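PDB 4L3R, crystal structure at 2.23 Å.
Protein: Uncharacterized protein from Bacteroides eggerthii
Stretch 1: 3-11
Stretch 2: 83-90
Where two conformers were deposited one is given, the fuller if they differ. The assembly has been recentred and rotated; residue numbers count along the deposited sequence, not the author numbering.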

# COMPACT_ATOMS: atom_id res chain seq x y z
N GLU B 3 -0.39 -9.42 10.51
CA GLU B 3 -1.18 -8.66 9.54
C GLU B 3 -0.59 -8.73 8.10
O GLU B 3 -1.10 -8.05 7.22
CB GLU B 3 -1.30 -7.19 10.01
CG GLU B 3 -2.42 -6.96 11.01
CD GLU B 3 -3.84 -6.94 10.45
OE1 GLU B 3 -4.00 -7.17 9.23
OE2 GLU B 3 -4.78 -6.68 11.23
N ASP B 4 0.45 -9.58 7.86
CA ASP B 4 1.05 -9.73 6.52
C ASP B 4 0.09 -10.49 5.58
O ASP B 4 0.24 -10.38 4.36
CB ASP B 4 2.41 -10.45 6.60
CG ASP B 4 3.22 -10.46 5.31
OD1 ASP B 4 3.12 -9.49 4.53
OD2 ASP B 4 3.97 -11.44 5.09
N ASP B 5 -0.88 -11.26 6.14
CA ASP B 5 -1.87 -11.98 5.33
C ASP B 5 -2.70 -10.98 4.52
O ASP B 5 -3.03 -11.25 3.36
CB ASP B 5 -2.80 -12.83 6.22
CG ASP B 5 -2.17 -14.05 6.87
OD1 ASP B 5 -0.92 -14.18 6.79
OD2 ASP B 5 -2.91 -14.86 7.46
N VAL B 6 -3.03 -9.81 5.12
CA VAL B 6 -3.80 -8.75 4.47
C VAL B 6 -2.96 -8.08 3.38
O VAL B 6 -3.49 -7.84 2.29
CB VAL B 6 -4.31 -7.68 5.48
CG1 VAL B 6 -4.93 -6.47 4.77
CG2 VAL B 6 -5.32 -8.30 6.43
N MSE B 7 -1.67 -7.78 3.65
CA MSE B 7 -0.88 -7.08 2.64
C MSE B 7 -0.42 -8.02 1.53
O MSE B 7 -0.01 -7.53 0.48
CB MSE B 7 0.29 -6.30 3.26
CG MSE B 7 0.07 -4.78 3.26
SE MSE B 7 -1.72 -4.15 3.86
CE MSE B 7 -1.64 -5.00 5.58
N GLU B 8 -0.60 -9.36 1.67
CA GLU B 8 -0.31 -10.28 0.58
C GLU B 8 -1.42 -10.17 -0.50
O GLU B 8 -1.18 -10.53 -1.65
CB GLU B 8 -0.17 -11.73 1.10
CG GLU B 8 0.36 -12.73 0.08
CD GLU B 8 1.63 -12.36 -0.67
OE1 GLU B 8 2.54 -11.77 -0.04
OE2 GLU B 8 1.72 -12.65 -1.88
N ILE B 9 -2.60 -9.62 -0.14
CA ILE B 9 -3.71 -9.41 -1.07
C ILE B 9 -3.38 -8.20 -1.99
O ILE B 9 -3.81 -8.19 -3.15
CB ILE B 9 -5.05 -9.22 -0.27
CG1 ILE B 9 -5.38 -10.48 0.56
CG2 ILE B 9 -6.20 -8.90 -1.20
CD1 ILE B 9 -6.42 -10.25 1.66
N PHE B 10 -2.61 -7.22 -1.49
CA PHE B 10 -2.17 -6.02 -2.24
C PHE B 10 -0.82 -6.21 -2.98
O PHE B 10 -0.45 -5.36 -3.78
CB PHE B 10 -1.96 -4.84 -1.27
CG PHE B 10 -3.22 -4.22 -0.72
CD1 PHE B 10 -3.92 -4.83 0.32
CD2 PHE B 10 -3.66 -2.98 -1.17
CE1 PHE B 10 -5.07 -4.25 0.83
CE2 PHE B 10 -4.80 -2.40 -0.63
CZ PHE B 10 -5.51 -3.04 0.36
N ASN B 11 -0.08 -7.28 -2.66
CA ASN B 11 1.28 -7.50 -3.16
C ASN B 11 1.37 -7.84 -4.67
O ASN B 11 1.45 -9.01 -5.04
CB ASN B 11 1.98 -8.59 -2.32
CG ASN B 11 3.48 -8.68 -2.49
OD1 ASN B 11 4.12 -7.87 -3.17
ND2 ASN B 11 4.08 -9.64 -1.80
N ILE B 83 -14.09 2.63 -1.50
CA ILE B 83 -13.65 2.73 -0.11
C ILE B 83 -13.61 1.32 0.48
O ILE B 83 -14.61 0.61 0.41
CB ILE B 83 -14.55 3.68 0.72
CG1 ILE B 83 -14.49 5.13 0.17
CG2 ILE B 83 -14.13 3.66 2.21
CD1 ILE B 83 -15.74 5.96 0.48
N LEU B 84 -12.46 0.93 1.03
CA LEU B 84 -12.24 -0.40 1.57
C LEU B 84 -12.05 -0.38 3.09
O LEU B 84 -11.30 0.43 3.62
CB LEU B 84 -10.99 -1.01 0.92
CG LEU B 84 -10.50 -2.37 1.46
CD1 LEU B 84 -11.49 -3.47 1.14
CD2 LEU B 84 -9.12 -2.69 0.94
N LYS B 85 -12.72 -1.33 3.76
CA LYS B 85 -12.56 -1.64 5.18
C LYS B 85 -12.15 -3.10 5.19
O LYS B 85 -12.80 -3.90 4.51
CB LYS B 85 -13.85 -1.40 6.00
CG LYS B 85 -14.43 0.01 5.89
CD LYS B 85 -13.88 0.97 6.93
CE LYS B 85 -14.50 0.76 8.29
NZ LYS B 85 -14.35 1.97 9.14
N ILE B 86 -11.03 -3.45 5.82
CA ILE B 86 -10.57 -4.84 5.85
C ILE B 86 -9.85 -5.09 7.17
O ILE B 86 -9.07 -4.25 7.59
CB ILE B 86 -9.67 -5.18 4.62
CG1 ILE B 86 -9.42 -6.70 4.53
CG2 ILE B 86 -8.35 -4.39 4.63
CD1 ILE B 86 -8.83 -7.11 3.24
N ASP B 87 -10.14 -6.22 7.83
CA ASP B 87 -9.51 -6.56 9.10
C ASP B 87 -8.91 -7.96 9.01
O ASP B 87 -9.64 -8.93 8.85
CB ASP B 87 -10.53 -6.48 10.24
CG ASP B 87 -9.97 -6.69 11.64
OD1 ASP B 87 -8.72 -6.64 11.79
OD2 ASP B 87 -10.76 -6.93 12.56
N GLY B 88 -7.58 -8.05 9.14
CA GLY B 88 -6.85 -9.31 9.09
C GLY B 88 -7.09 -10.25 10.25
O GLY B 88 -6.89 -11.46 10.10
N LYS B 89 -7.49 -9.70 11.42
CA LYS B 89 -7.74 -10.50 12.62
C LYS B 89 -9.10 -11.19 12.51
O LYS B 89 -9.17 -12.42 12.67
CB LYS B 89 -7.70 -9.61 13.88
CG LYS B 89 -7.74 -10.38 15.20
CD LYS B 89 -7.76 -9.43 16.40
CE LYS B 89 -7.95 -10.15 17.72
NZ LYS B 89 -6.73 -10.87 18.16
N GLU B 90 -10.16 -10.41 12.24
CA GLU B 90 -11.53 -10.92 12.13
C GLU B 90 -11.85 -11.43 10.72
O GLU B 90 -12.92 -12.02 10.53
CB GLU B 90 -12.53 -9.81 12.52
CG GLU B 90 -12.39 -9.30 13.95
CD GLU B 90 -12.69 -10.30 15.04
OE1 GLU B 90 -13.76 -10.95 14.98
OE2 GLU B 90 -11.87 -10.43 15.98

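A close approach of two backbones is easiest where one side supplies no side chain, and the contact between helix 4-10 and strand 83-87 with the turn that follows is a compact example. The two axes stay 9.7 Å apart at their closest, and their directions differ by 141°, so the helix and strand run roughly antiparallel, 39° from exactly so; no hydrogen bond crosses between them, and the fit rests largely on shape.

The hollow is G88. Its CA lies 5.6 Å from the CA of V6, and the valine fills the space that the glycine leaves: V6 CG2 comes within 3.2 Å of G88 CA. The carboxylate of E3 reaches the same place, with OE1 3.6 Å from G88 CA. A CB on residue 88 would point toward the helix and would sit 2.3 Å from E3 OE1 and 2.7 Å from V6 CG2, a clash with both. The absence of a side chain is thus what makes room for this approach.

Beyond the hollow, apolar side chains meet in succession. I86 points toward the helix and touches two residues one turn apart: its CG2 lies 4.0 Å from V6 CG1, while its CD1 lies 4.3 Å from I9 CD1, a looser contact. Farther back along the strand, L84 also points toward the helix. The CB of F10 points sideways, but its ring extends to the strand and brings CZ to 3.7 Å from L84 CD2, meeting the methyl obliquely. K85, between the two strand residues, takes no part, as the alternation of a strand would suggest.

Beside the hollow, the contact is electrostatically less favourable. E3 OE2 and D87 OD1 lie 4.0 Å apart, like charges with no hydrogen bond across the stretches; D87 OD1 accepts a weak hydrogen bond from K89 N at 3.3 Å.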